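Local coordinates for uncharacterized conserved protein (Staphylococcus epidermidis, PDB 3FRM) that is of unknown function but carries a GNAT-type acetyltransferase domain, so it may transfer acetyl groups to an unidentified substrate, at residues Glu101-Glu106 with Tyr240-Phe245. Sequence-based numbering, arbitrary orientation.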
ATOM      1  N   GLU A 101      -2.160   9.698  -2.021  1.00 20.45           N
ATOM      2  CA  GLU A 101      -1.868   9.400  -3.429  1.00 19.63           C
ATOM      3  C   GLU A 101      -3.112   9.598  -4.277  1.00 18.53           C
ATOM      4  O   GLU A 101      -4.201   9.066  -3.937  1.00 17.27           O
ATOM      5  CB  GLU A 101      -1.476   7.947  -3.573  1.00 19.89           C
ATOM      6  CG  GLU A 101      -0.058   7.695  -3.194  1.00 26.15           C
ATOM      7  CD  GLU A 101       0.269   6.214  -2.969  1.00 34.54           C
ATOM      8  OE1 GLU A 101       1.482   5.917  -2.780  1.00 39.29           O
ATOM      9  OE2 GLU A 101      -0.656   5.352  -2.998  1.00 33.59           O
ATOM     10  N   LEU A 102      -2.967  10.374  -5.345  1.00 15.59           N
ATOM     11  CA  LEU A 102      -4.068  10.566  -6.258  1.00 16.11           C
ATOM     12  C   LEU A 102      -4.058   9.504  -7.383  1.00 15.35           C
ATOM     13  O   LEU A 102      -3.067   9.392  -8.119  1.00 14.49           O
ATOM     14  CB  LEU A 102      -4.007  11.963  -6.872  1.00 15.91           C
ATOM     15  CG  LEU A 102      -5.080  12.267  -7.934  1.00 17.59           C
ATOM     16  CD1 LEU A 102      -6.491  12.414  -7.284  1.00 12.24           C
ATOM     17  CD2 LEU A 102      -4.709  13.565  -8.716  1.00 17.08           C
ATOM     18  N   TYR A 103      -5.146   8.729  -7.489  1.00 15.97           N
ATOM     19  CA  TYR A 103      -5.358   7.766  -8.609  1.00 15.97           C
ATOM     20  C   TYR A 103      -6.432   8.187  -9.579  1.00 16.96           C
ATOM     21  O   TYR A 103      -7.466   8.736  -9.204  1.00 16.53           O
ATOM     22  CB  TYR A 103      -5.653   6.344  -8.092  1.00 15.49           C
ATOM     23  CG  TYR A 103      -4.475   5.775  -7.356  1.00 16.18           C
ATOM     24  CD1 TYR A 103      -3.422   5.188  -8.038  1.00 18.12           C
ATOM     25  CD2 TYR A 103      -4.340   5.948  -5.984  1.00 18.96           C
ATOM     26  CE1 TYR A 103      -2.310   4.713  -7.373  1.00 18.02           C
ATOM     27  CE2 TYR A 103      -3.238   5.461  -5.300  1.00 17.67           C
ATOM     28  CZ  TYR A 103      -2.233   4.833  -6.002  1.00 19.58           C
ATOM     29  OH  TYR A 103      -1.110   4.365  -5.332  1.00 24.14           O
ATOM     30  N   VAL A 104      -6.199   7.901 -10.853  1.00 18.72           N
ATOM     31  CA  VAL A 104      -7.127   8.341 -11.870  1.00 19.16           C
ATOM     32  C   VAL A 104      -7.405   7.206 -12.829  1.00 19.16           C
ATOM     33  O   VAL A 104      -6.529   6.394 -13.068  1.00 20.26           O
ATOM     34  CB  VAL A 104      -6.538   9.564 -12.610  1.00 18.48           C
ATOM     35  CG1 VAL A 104      -5.540   9.122 -13.689  1.00 20.66           C
ATOM     36  CG2 VAL A 104      -7.621  10.339 -13.288  1.00 21.58           C
ATOM     37  N   ILE A 105      -8.615   7.152 -13.390  1.00 18.68           N
ATOM     38  CA  ILE A 105      -8.929   6.196 -14.433  1.00 17.40           C
ATOM     39  C   ILE A 105     -10.013   6.734 -15.391  1.00 18.15           C
ATOM     40  O   ILE A 105     -10.810   7.577 -15.000  1.00 18.78           O
ATOM     41  CB  ILE A 105      -9.309   4.826 -13.853  1.00 16.84           C
ATOM     42  CG1 ILE A 105      -9.164   3.770 -14.975  1.00 14.61           C
ATOM     43  CG2 ILE A 105     -10.714   4.877 -13.271  1.00 15.69           C
ATOM     44  CD1 ILE A 105      -9.441   2.289 -14.602  1.00 10.36           C
ATOM     45  N   GLU A 106     -10.012   6.286 -16.654  1.00 17.73           N
ATOM     46  CA  GLU A 106     -11.122   6.620 -17.619  1.00 18.72           C
ATOM     47  C   GLU A 106     -12.309   5.737 -17.339  1.00 17.55           C
ATOM     48  O   GLU A 106     -12.093   4.575 -17.042  1.00 18.78           O
ATOM     49  CB  GLU A 106     -10.706   6.464 -19.114  1.00 17.17           C
ATOM     50  CG  GLU A 106      -9.190   6.431 -19.322  1.00 22.89           C
ATOM     51  CD  GLU A 106      -8.598   7.336 -20.448  1.00 30.79           C
ATOM     52  OE1 GLU A 106      -7.799   8.259 -20.097  1.00 32.39           O
ATOM     53  OE2 GLU A 106      -8.851   7.103 -21.682  1.00 33.68           O
ATOM     54  N   TYR A 240      -6.151   1.626 -12.319  1.00 16.19           N
ATOM     55  CA  TYR A 240      -6.048   3.039 -11.959  1.00 16.46           C
ATOM     56  C   TYR A 240      -4.633   3.467 -12.197  1.00 16.32           C
ATOM     57  O   TYR A 240      -3.723   2.685 -11.941  1.00 16.46           O
ATOM     58  CB  TYR A 240      -6.363   3.279 -10.471  1.00 16.56           C
ATOM     59  CG  TYR A 240      -7.827   3.456 -10.187  1.00 15.39           C
ATOM     60  CD1 TYR A 240      -8.386   4.709 -10.163  1.00 14.17           C
ATOM     61  CD2 TYR A 240      -8.667   2.348  -9.984  1.00 17.72           C
ATOM     62  CE1 TYR A 240      -9.743   4.863  -9.960  1.00 16.55           C
ATOM     63  CE2 TYR A 240     -10.034   2.496  -9.738  1.00 14.44           C
ATOM     64  CZ  TYR A 240     -10.549   3.766  -9.720  1.00 16.12           C
ATOM     65  OH  TYR A 240     -11.876   3.974  -9.460  1.00 18.35           O
ATOM     66  N   VAL A 241      -4.445   4.677 -12.727  1.00 16.70           N
ATOM     67  CA  VAL A 241      -3.130   5.256 -12.881  1.00 15.85           C
ATOM     68  C   VAL A 241      -2.790   6.283 -11.796  1.00 15.71           C
ATOM     69  O   VAL A 241      -3.556   7.159 -11.457  1.00 15.63           O
ATOM     70  CB  VAL A 241      -2.785   5.697 -14.379  1.00 18.64           C
ATOM     71  CG1 VAL A 241      -3.841   5.259 -15.440  1.00 13.38           C
ATOM     72  CG2 VAL A 241      -2.289   7.197 -14.494  1.00 18.71           C
ATOM     73  N   TYR A 242      -1.645   6.071 -11.184  1.00 15.92           N
ATOM     74  CA  TYR A 242      -1.070   6.914 -10.197  1.00 14.97           C
ATOM     75  C   TYR A 242      -0.773   8.260 -10.805  1.00 16.87           C
ATOM     76  O   TYR A 242      -0.118   8.330 -11.876  1.00 17.46           O
ATOM     77  CB  TYR A 242       0.240   6.285  -9.744  1.00 14.39           C
ATOM     78  CG  TYR A 242       1.039   7.124  -8.749  1.00 13.37           C
ATOM     79  CD1 TYR A 242       0.673   7.166  -7.412  1.00 19.31           C
ATOM     80  CD2 TYR A 242       2.123   7.861  -9.162  1.00 16.90           C
ATOM     81  CE1 TYR A 242       1.389   7.909  -6.469  1.00 20.60           C
ATOM     82  CE2 TYR A 242       2.861   8.625  -8.252  1.00 21.33           C
ATOM     83  CZ  TYR A 242       2.493   8.627  -6.907  1.00 20.67           C
ATOM     84  OH  TYR A 242       3.214   9.346  -6.009  1.00 20.95           O
ATOM     85  N   GLN A 243      -1.215   9.323 -10.125  1.00 17.52           N
ATOM     86  CA  GLN A 243      -1.036  10.690 -10.627  1.00 19.09           C
ATOM     87  C   GLN A 243      -0.647  11.761  -9.591  1.00 20.13           C
ATOM     88  O   GLN A 243      -1.142  12.893  -9.688  1.00 20.48           O
ATOM     89  CB  GLN A 243      -2.352  11.149 -11.253  1.00 19.67           C
ATOM     90  CG  GLN A 243      -2.214  12.399 -12.129  1.00 20.39           C
ATOM     91  CD  GLN A 243      -2.894  12.189 -13.431  1.00 21.01           C
ATOM     92  OE1 GLN A 243      -2.626  11.198 -14.105  1.00 20.33           O
ATOM     93  NE2 GLN A 243      -3.794  13.101 -13.800  1.00 20.23           N
ATOM     94  N   GLY A 244       0.154  11.411  -8.586  1.00 19.11           N
ATOM     95  CA  GLY A 244       0.819  12.408  -7.786  1.00 18.59           C
ATOM     96  C   GLY A 244       0.552  12.161  -6.310  1.00 18.87           C
ATOM     97  O   GLY A 244      -0.272  11.330  -5.973  1.00 17.53           O
ATOM     98  N   PHE A 245       1.276  12.868  -5.454  1.00 17.47           N
ATOM     99  CA  PHE A 245       1.152  12.632  -4.012  1.00 18.82           C
ATOM    100  C   PHE A 245       1.027  13.908  -3.224  1.00 17.43           C
ATOM    101  O   PHE A 245       1.303  14.970  -3.741  1.00 17.25           O
ATOM    102  CB  PHE A 245       2.388  11.863  -3.510  1.00 19.30           C
ATOM    103  CG  PHE A 245       3.686  12.610  -3.698  1.00 18.37           C
ATOM    104  CD1 PHE A 245       4.230  13.378  -2.640  1.00 15.29           C
ATOM    105  CD2 PHE A 245       4.346  12.564  -4.927  1.00 14.79           C
ATOM    106  CE1 PHE A 245       5.425  14.094  -2.815  1.00 16.18           C
ATOM    107  CE2 PHE A 245       5.552  13.254  -5.120  1.00 13.97           C
ATOM    108  CZ  PHE A 245       6.104  14.026  -4.047  1.00 13.19           C
TER
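Tyr103 and Tyr242 face each other as a non-hydrogen-bonded pair on one side of two antiparallel strands, and their rings meet offset edge-to-face: the edge of Tyr242 turns toward the face of Tyr103, with planes at 63° and centroids 5.8 Å apart. Different first torsions set the rings so, Tyr103 CG lying anti to its carbonyl carbon (chi1 -65°) and Tyr242 CG anti to its backbone N (chi1 176°). The extended Glu101 chain runs past the same Tyr242 edge, Glu101 CG 3.6 Å from Tyr242 CE1, with its carboxylate perpendicular to the ring. Tyr103 OH donates to the less surely placed Glu101 OE2, which also forms a salt bridge with Lys232; this would leave the buried carboxylate between phenol and ammonium. Farther along, Ile105 CG2 sits over one face of the Tyr240 ring, 3.9 Å from its centroid, while Tyr103 CB touches Tyr240 CD1. On the other side of the sheet, Val104 CG1 meets Val241 CG2 (3.9 Å) and Gln243 OE1; Gln243 NE2 donates a hydrogen bond to Met4 O. Val104 and Val241 exchange two backbone hydrogen bonds, whereas Leu102 N donates to Gly244 O and Leu102 O accepts from Gln243 N (2.7 Å). Gln243 and Gly244 (positive phi) thus lie together opposite Leu102, a one-residue beta bulge where strands 96-105 and 241-251 pair near the middle of a mixed sheet, consistent with a GNAT-like fold.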